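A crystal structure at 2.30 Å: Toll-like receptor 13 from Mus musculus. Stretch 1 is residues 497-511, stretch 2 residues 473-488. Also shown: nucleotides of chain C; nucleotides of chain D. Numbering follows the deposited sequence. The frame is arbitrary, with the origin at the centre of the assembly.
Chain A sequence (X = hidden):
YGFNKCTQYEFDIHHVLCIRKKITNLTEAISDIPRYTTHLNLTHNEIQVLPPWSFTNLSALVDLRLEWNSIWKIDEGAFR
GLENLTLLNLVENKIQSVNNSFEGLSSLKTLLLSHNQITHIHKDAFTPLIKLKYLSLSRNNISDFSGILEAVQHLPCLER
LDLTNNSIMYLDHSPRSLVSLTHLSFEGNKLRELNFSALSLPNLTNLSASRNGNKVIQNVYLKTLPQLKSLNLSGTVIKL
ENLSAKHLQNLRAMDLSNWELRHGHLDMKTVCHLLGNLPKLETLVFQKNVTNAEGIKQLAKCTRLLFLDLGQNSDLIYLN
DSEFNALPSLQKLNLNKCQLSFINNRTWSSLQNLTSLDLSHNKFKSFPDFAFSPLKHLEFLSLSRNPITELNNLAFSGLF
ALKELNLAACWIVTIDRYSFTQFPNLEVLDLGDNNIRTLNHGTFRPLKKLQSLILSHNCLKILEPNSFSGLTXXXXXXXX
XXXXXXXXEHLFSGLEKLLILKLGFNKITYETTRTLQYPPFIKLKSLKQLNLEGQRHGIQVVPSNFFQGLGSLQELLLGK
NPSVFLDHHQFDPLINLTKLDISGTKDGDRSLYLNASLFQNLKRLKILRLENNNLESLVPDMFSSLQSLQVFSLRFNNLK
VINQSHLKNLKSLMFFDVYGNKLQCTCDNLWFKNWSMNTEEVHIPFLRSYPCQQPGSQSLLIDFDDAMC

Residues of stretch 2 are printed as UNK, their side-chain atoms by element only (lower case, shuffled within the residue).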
# COMPACT_ATOMS: atom_id res chain seq x y z
N LYS A 497 -25.40 15.96 -0.49
CA LYS A 497 -25.62 15.84 -1.91
C LYS A 497 -24.55 14.98 -2.58
O LYS A 497 -24.55 14.82 -3.80
CB LYS A 497 -25.65 17.22 -2.55
CG LYS A 497 -26.95 17.99 -2.36
CD LYS A 497 -26.87 19.36 -3.04
CE LYS A 497 -28.18 20.14 -2.93
NZ LYS A 497 -28.39 20.71 -1.56
N LEU A 498 -23.63 14.45 -1.78
CA LEU A 498 -22.56 13.59 -2.30
C LEU A 498 -23.08 12.34 -3.01
O LEU A 498 -23.95 11.63 -2.48
CB LEU A 498 -21.60 13.18 -1.18
CG LEU A 498 -20.28 12.61 -1.69
CD1 LEU A 498 -19.41 13.70 -2.32
CD2 LEU A 498 -19.51 11.90 -0.59
N LEU A 499 -22.56 12.07 -4.21
CA LEU A 499 -23.00 10.91 -5.01
C LEU A 499 -22.02 9.76 -4.97
O LEU A 499 -22.41 8.59 -5.00
CB LEU A 499 -23.22 11.31 -6.46
CG LEU A 499 -24.37 12.28 -6.70
CD1 LEU A 499 -24.54 12.58 -8.19
CD2 LEU A 499 -25.65 11.73 -6.09
N ILE A 500 -20.74 10.09 -4.94
CA ILE A 500 -19.67 9.11 -5.06
C ILE A 500 -18.67 9.35 -3.95
O ILE A 500 -18.18 10.46 -3.78
CB ILE A 500 -18.93 9.26 -6.40
CG1 ILE A 500 -19.88 9.06 -7.57
CG2 ILE A 500 -17.79 8.28 -6.48
CD1 ILE A 500 -19.25 9.43 -8.93
N LEU A 501 -18.37 8.30 -3.19
CA LEU A 501 -17.36 8.36 -2.14
C LEU A 501 -16.40 7.19 -2.28
O LEU A 501 -16.80 6.03 -2.22
CB LEU A 501 -18.01 8.38 -0.76
CG LEU A 501 -17.07 8.30 0.44
CD1 LEU A 501 -16.15 9.51 0.51
CD2 LEU A 501 -17.87 8.16 1.75
N LYS A 502 -15.12 7.50 -2.47
CA LYS A 502 -14.10 6.50 -2.73
C LYS A 502 -13.09 6.40 -1.59
O LYS A 502 -12.30 7.30 -1.37
CB LYS A 502 -13.39 6.84 -4.02
CG LYS A 502 -14.33 6.96 -5.23
CD LYS A 502 -13.55 7.26 -6.47
CE LYS A 502 -14.47 7.28 -7.68
NZ LYS A 502 -13.70 7.50 -8.94
N LEU A 503 -13.11 5.28 -0.88
CA LEU A 503 -12.29 5.12 0.32
C LEU A 503 -11.44 3.87 0.25
O LEU A 503 -11.01 3.35 1.27
CB LEU A 503 -13.19 5.06 1.55
CG LEU A 503 -13.81 6.37 2.05
CD1 LEU A 503 -14.85 6.05 3.13
CD2 LEU A 503 -12.76 7.30 2.60
N GLY A 504 -11.25 3.34 -0.94
CA GLY A 504 -10.51 2.11 -1.10
C GLY A 504 -9.05 2.30 -0.76
O GLY A 504 -8.56 3.41 -0.75
N PHE A 505 -8.36 1.21 -0.45
CA PHE A 505 -6.93 1.23 -0.16
C PHE A 505 -6.53 2.20 0.95
O PHE A 505 -5.55 2.93 0.84
CB PHE A 505 -6.12 1.46 -1.43
CG PHE A 505 -6.48 0.51 -2.52
CD1 PHE A 505 -5.85 -0.72 -2.62
CD2 PHE A 505 -7.48 0.82 -3.43
CE1 PHE A 505 -6.19 -1.62 -3.63
CE2 PHE A 505 -7.83 -0.07 -4.44
CZ PHE A 505 -7.18 -1.30 -4.54
N ASN A 506 -7.33 2.20 2.01
CA ASN A 506 -6.95 2.81 3.27
C ASN A 506 -6.66 1.74 4.34
O ASN A 506 -6.16 0.65 4.02
CB ASN A 506 -8.03 3.78 3.72
CG ASN A 506 -7.92 5.12 3.05
OD1 ASN A 506 -7.18 5.98 3.50
ND2 ASN A 506 -8.62 5.29 1.93
N LYS A 507 -6.96 2.05 5.60
CA LYS A 507 -6.75 1.11 6.71
C LYS A 507 -8.02 0.98 7.53
O LYS A 507 -7.97 0.96 8.76
CB LYS A 507 -5.63 1.62 7.63
CG LYS A 507 -4.25 1.55 7.02
CD LYS A 507 -3.35 2.65 7.51
CE LYS A 507 -1.89 2.27 7.34
NZ LYS A 507 -1.30 1.75 8.62
N ILE A 508 -9.15 0.90 6.85
CA ILE A 508 -10.44 0.85 7.51
C ILE A 508 -10.72 -0.59 7.91
O ILE A 508 -11.17 -1.40 7.10
CB ILE A 508 -11.56 1.42 6.63
CG1 ILE A 508 -11.25 2.89 6.32
CG2 ILE A 508 -12.89 1.29 7.34
CD1 ILE A 508 -11.98 3.43 5.16
N THR A 509 -10.41 -0.89 9.16
CA THR A 509 -10.36 -2.25 9.65
C THR A 509 -10.92 -2.32 11.07
O THR A 509 -10.61 -1.46 11.89
CB THR A 509 -8.92 -2.74 9.69
OG1 THR A 509 -8.41 -2.82 8.35
CG2 THR A 509 -8.83 -4.13 10.37
N TYR A 510 -11.76 -3.32 11.34
CA TYR A 510 -12.22 -3.60 12.70
C TYR A 510 -11.81 -5.01 13.14
O TYR A 510 -12.07 -5.97 12.43
CB TYR A 510 -13.73 -3.41 12.81
CG TYR A 510 -14.18 -2.00 12.49
CD1 TYR A 510 -14.40 -1.61 11.17
CD2 TYR A 510 -14.35 -1.06 13.49
CE1 TYR A 510 -14.80 -0.32 10.87
CE2 TYR A 510 -14.75 0.24 13.20
CZ TYR A 510 -14.97 0.60 11.88
OH TYR A 510 -15.37 1.88 11.59
N GLU A 511 -11.13 -5.12 14.28
CA GLU A 511 -10.62 -6.42 14.73
C GLU A 511 -11.56 -7.17 15.68
O GLU A 511 -11.20 -8.21 16.20
CB GLU A 511 -9.24 -6.28 15.37
CG GLU A 511 -8.21 -5.67 14.47
CD GLU A 511 -6.80 -6.07 14.84
OE1 GLU A 511 -6.55 -6.43 16.02
OE2 GLU A 511 -5.93 -6.01 13.95
N UNK A 473 -22.45 21.28 -2.39
CA UNK A 473 -22.64 20.78 -3.74
C UNK A 473 -21.67 19.70 -4.18
O UNK A 473 -21.58 19.39 -5.37
c UNK A 473 -22.65 21.92 -4.76
n UNK A 473 -23.65 24.07 -4.33
o UNK A 473 -25.00 22.34 -4.81
c UNK A 473 -23.87 22.80 -4.63
N UNK A 474 -20.88 19.17 -3.25
CA UNK A 474 -19.90 18.17 -3.65
C UNK A 474 -20.61 16.91 -4.13
O UNK A 474 -21.52 16.39 -3.46
c UNK A 474 -17.63 17.22 -3.09
c UNK A 474 -16.82 18.25 -3.86
c UNK A 474 -18.91 17.85 -2.53
c UNK A 474 -16.80 16.59 -1.99
N UNK A 475 -20.19 16.43 -5.29
CA UNK A 475 -20.82 15.27 -5.90
C UNK A 475 -19.88 14.08 -5.81
O UNK A 475 -20.32 12.92 -5.70
n UNK A 475 -24.57 17.30 -6.99
c UNK A 475 -22.20 16.70 -7.49
c UNK A 475 -21.18 15.58 -7.36
c UNK A 475 -23.52 16.30 -6.84
c UNK A 475 -25.82 17.15 -6.56
n UNK A 475 -26.18 16.03 -5.94
n UNK A 475 -26.71 18.12 -6.74
N UNK A 476 -18.59 14.35 -5.87
CA UNK A 476 -17.62 13.28 -5.88
C UNK A 476 -16.45 13.54 -4.89
O UNK A 476 -15.89 14.63 -4.82
c UNK A 476 -17.10 13.09 -7.31
o UNK A 476 -16.21 12.00 -7.37
N UNK A 477 -16.11 12.54 -4.09
CA UNK A 477 -15.01 12.70 -3.13
C UNK A 477 -14.10 11.48 -3.21
O UNK A 477 -14.51 10.36 -2.90
c UNK A 477 -15.56 12.89 -1.71
c UNK A 477 -15.42 13.13 0.77
c UNK A 477 -13.55 14.13 -0.60
c UNK A 477 -14.60 12.99 -0.51
N UNK A 478 -12.86 11.73 -3.62
CA UNK A 478 -11.87 10.67 -3.78
C UNK A 478 -10.85 10.71 -2.63
O UNK A 478 -10.05 11.65 -2.52
o UNK A 478 -9.87 8.91 -4.47
c UNK A 478 -10.17 9.69 -5.40
c UNK A 478 -11.14 10.84 -5.11
o UNK A 478 -9.69 9.58 -6.55
N UNK A 479 -10.88 9.69 -1.77
CA UNK A 479 -9.96 9.57 -0.63
C UNK A 479 -9.14 8.30 -0.70
O UNK A 479 -8.65 7.83 0.32
c UNK A 479 -10.03 11.84 1.56
c UNK A 479 -12.25 10.93 2.22
c UNK A 479 -10.73 9.62 0.70
c UNK A 479 -11.22 11.00 1.12
N UNK A 480 -9.00 7.73 -1.89
CA UNK A 480 -8.26 6.48 -2.07
C UNK A 480 -6.78 6.60 -1.74
O UNK A 480 -6.18 7.68 -1.86
c UNK A 480 -9.90 5.81 -3.94
c UNK A 480 -9.37 3.59 -5.61
c UNK A 480 -8.42 5.98 -3.51
s UNK A 480 -10.44 4.12 -4.28
N UNK A 481 -6.19 5.49 -1.33
CA UNK A 481 -4.75 5.44 -1.06
C UNK A 481 -4.28 6.45 -0.02
O UNK A 481 -3.38 7.24 -0.26
c UNK A 481 -3.48 2.12 -3.83
c UNK A 481 -5.09 4.33 -4.20
c UNK A 481 -3.32 3.24 -3.04
c UNK A 481 -4.44 2.11 -4.81
c UNK A 481 -5.26 3.20 -5.00
c UNK A 481 -4.11 4.37 -3.22
c UNK A 481 -3.95 5.57 -2.35
o UNK A 481 -4.60 0.99 -5.60
N UNK A 482 -4.92 6.42 1.14
CA UNK A 482 -4.43 7.13 2.30
C UNK A 482 -4.25 6.16 3.44
O UNK A 482 -4.03 4.98 3.21
c UNK A 482 -5.35 8.28 2.67
n UNK A 482 -6.10 9.65 0.82
o UNK A 482 -4.20 10.22 1.87
c UNK A 482 -5.18 9.47 1.75
N UNK A 483 -4.31 6.67 4.67
CA UNK A 483 -4.12 5.84 5.86
C UNK A 483 -5.25 6.03 6.85
O UNK A 483 -5.06 5.90 8.07
c UNK A 483 -2.78 6.15 6.54
o UNK A 483 -1.69 5.72 5.74
N UNK A 484 -6.44 6.33 6.33
CA UNK A 484 -7.61 6.55 7.18
C UNK A 484 -8.00 5.21 7.80
O UNK A 484 -7.88 4.18 7.15
c UNK A 484 -9.30 8.68 4.46
c UNK A 484 -8.75 7.12 6.34
c UNK A 484 -8.31 8.36 5.55
c UNK A 484 -8.09 9.58 6.47
N UNK A 485 -8.45 5.25 9.06
CA UNK A 485 -8.86 4.04 9.79
C UNK A 485 -10.23 4.17 10.47
O UNK A 485 -11.07 3.31 10.29
o UNK A 485 -7.32 4.72 11.54
c UNK A 485 -7.78 3.61 10.79
N UNK A 486 -10.46 5.19 11.27
CA UNK A 486 -11.77 5.36 11.90
C UNK A 486 -12.45 6.65 11.44
O UNK A 486 -11.78 7.54 10.92
c UNK A 486 -9.14 7.84 14.85
c UNK A 486 -11.85 7.72 14.32
c UNK A 486 -11.65 5.36 13.43
c UNK A 486 -11.05 6.62 14.02
o UNK A 486 -9.41 10.07 15.66
c UNK A 486 -9.95 8.93 15.12
c UNK A 486 -9.69 6.70 14.30
c UNK A 486 -11.31 8.87 14.86
N UNK A 487 -13.76 6.75 11.65
CA UNK A 487 -14.52 7.92 11.22
C UNK A 487 -15.10 8.70 12.39
O UNK A 487 -15.79 8.14 13.23
c UNK A 487 -14.74 7.08 8.03
c UNK A 487 -15.50 5.20 9.31
c UNK A 487 -15.30 6.57 9.19
c UNK A 487 -14.39 6.23 6.99
c UNK A 487 -15.15 4.35 8.27
c UNK A 487 -15.69 7.49 10.32
c UNK A 487 -14.60 4.87 7.11
N UNK A 488 -14.84 10.00 12.43
CA UNK A 488 -15.40 10.87 13.46
C UNK A 488 -16.91 11.04 13.25
O UNK A 488 -17.39 10.86 12.14
n UNK A 488 -16.56 14.77 15.36
c UNK A 488 -15.75 14.27 16.28
c UNK A 488 -14.70 12.23 13.47
c UNK A 488 -15.34 13.22 14.38
n UNK A 488 -15.01 13.33 15.72
c UNK A 488 -16.32 14.13 14.17
P G C 3 -3.10 -0.13 -9.55
OP1 G C 3 -2.14 0.03 -8.45
OP2 G C 3 -3.45 -1.51 -9.97
O5' G C 3 -4.42 0.66 -9.13
C5' G C 3 -5.48 -0.08 -8.53
C4' G C 3 -6.86 0.44 -8.88
O4' G C 3 -7.09 1.71 -8.23
C3' G C 3 -7.13 0.67 -10.37
O3' G C 3 -8.52 0.48 -10.62
C2' G C 3 -6.84 2.16 -10.52
O2' G C 3 -7.51 2.75 -11.60
C1' G C 3 -7.36 2.70 -9.19
N9 G C 3 -6.74 3.93 -8.71
C8 G C 3 -5.41 4.15 -8.47
N7 G C 3 -5.18 5.35 -8.01
C5 G C 3 -6.43 5.95 -7.92
C6 G C 3 -6.81 7.24 -7.49
O6 G C 3 -6.12 8.18 -7.10
N1 G C 3 -8.18 7.43 -7.57
C2 G C 3 -9.07 6.49 -8.02
N2 G C 3 -10.35 6.87 -8.02
N3 G C 3 -8.73 5.28 -8.43
C4 G C 3 -7.40 5.08 -8.35
P C D 11 -12.54 -11.24 19.46
OP1 C D 11 -12.75 -12.64 19.88
OP2 C D 11 -13.31 -10.13 20.11
O5' C D 11 -10.97 -10.93 19.57
C5' C D 11 -10.44 -9.62 19.34
C4' C D 11 -8.94 -9.58 19.49
O4' C D 11 -8.32 -10.44 18.50
C3' C D 11 -8.26 -8.23 19.27
O3' C D 11 -8.31 -7.38 20.40
C2' C D 11 -6.83 -8.62 18.92
O2' C D 11 -6.08 -8.90 20.10
C1' C D 11 -7.04 -9.93 18.16
N1 C D 11 -6.93 -9.76 16.70
C2 C D 11 -5.64 -9.83 16.21
O2 C D 11 -4.72 -10.02 17.01
N3 C D 11 -5.41 -9.71 14.89
C4 C D 11 -6.42 -9.49 14.06
N4 C D 11 -6.11 -9.37 12.76
C5 C D 11 -7.77 -9.40 14.53
C6 C D 11 -7.98 -9.54 15.85
P C D 2 4.03 -4.15 15.11
OP1 C D 2 3.24 -3.39 16.09
OP2 C D 2 5.14 -5.09 15.46
O5' C D 2 2.94 -5.00 14.31
C5' C D 2 3.28 -5.80 13.18
C4' C D 2 2.14 -5.86 12.18
O4' C D 2 1.01 -6.59 12.75
C3' C D 2 1.60 -4.50 11.74
O3' C D 2 1.27 -4.60 10.36
C2' C D 2 0.33 -4.36 12.56
O2' C D 2 -0.62 -3.47 12.03
C1' C D 2 -0.16 -5.80 12.62
N1 C D 2 -1.07 -6.08 13.73
C2 C D 2 -2.44 -6.02 13.43
O2 C D 2 -2.79 -5.76 12.27
N3 C D 2 -3.33 -6.25 14.42
C4 C D 2 -2.90 -6.53 15.65
N4 C D 2 -3.80 -6.75 16.62
C5 C D 2 -1.51 -6.60 15.96
C6 C D 2 -0.64 -6.36 14.99
O HOH W 1 -22.55 17.36 -1.21
O HOH W 2 -15.70 4.32 13.19

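Position 473 has two carbons, the second carrying an oxygen and a nitrogen, a carboxamide beside the aliphatic run of Lys497: Asn473. Position 474 has four carbons forked at the second and packs against Leu498: Leu474, whose CD2 lies 3.9 Å from Leu498 CD1. At 475, three carbons, a nitrogen and a carbon bearing two more nitrogens form a guanidinium with Lys497 CB over one face: Arg475, whose NH1 donates a weak hydrogen bond to Lys497 O (2.9 Å).

Position 476, one carbon and one oxygen, lies on the same sheet face as Ile500: Ser476. Position 477, four carbons forked at the second, turns to the other face against Leu498 and Leu501: Leu477, its CD2 3.7 Å from Leu501 CD1. Position 478 returns to the Ile500 face, two carbons ending in two oxygens beside Lys502: Asp478, whose OD1 lies 4.1 Å from Lys502 CB. Its carboxylate contributes beyond the pair, OD2 accepting N1 of G3 of chain C at 2.8 Å.

Position 479, again four carbons forked at the second, has CB 3.6 Å from Leu503 CD2: Leu479. Position 480 is an unbranched run of two carbons, sulfur and carbon against Lys502 and the Phe505 ring edge: Met480. An ideal CB on Gly504 would sit only 3.1 Å from Met480 SD, so the bare glycine suits this tight spot. Position 481 carries a six-carbon ring with one oxygen, lying over a face of Phe505: Tyr481. The rings form an offset stack, planes 4° apart.

Position 482, two carbons with an oxygen and a nitrogen, has CB 3.1 Å from Asn506 OD1: Asn482. Position 483, one carbon and one oxygen, meets Lys507 CD with CB at 3.7 Å: Ser483. Position 484, four carbons forked at the second, approaches Leu503 and Asn506: Leu484. Position 485, one carbon and one oxygen, sets CB 3.3 Å from Lys507 O: Ser485. Position 486 carries a hydroxylated six-carbon ring on a CA-to-CB bond that points away, and makes no contact with stretch 1: Tyr486. Position 487, a plain six-carbon ring, meets Leu503, Ile508 and Tyr510: Phe487, though poorly ordered. Position 488, a five-membered ring with two nitrogens, is out of reach: His488.

The contact works by repetition. The parallel strands are laced by Leu477 N to Ile500 O (3.0 Å) and Lys502 N to Leu477 O (3.0 Å), and Leu479 N, just past the strand, continues the pattern to Lys502 O (2.8 Å), while leucines pack beneath. Past the strands, Asn506 extends the ladder with its side chain: ND2 donates to Leu479 O (3.0 Å) and OD1 accepts Leu484 N (2.9 Å). The rule is backbone pairing first, then a buried asparagine to hold the turn.

Stretch 2 473-488: NLRSLDLMYNSLSYFH
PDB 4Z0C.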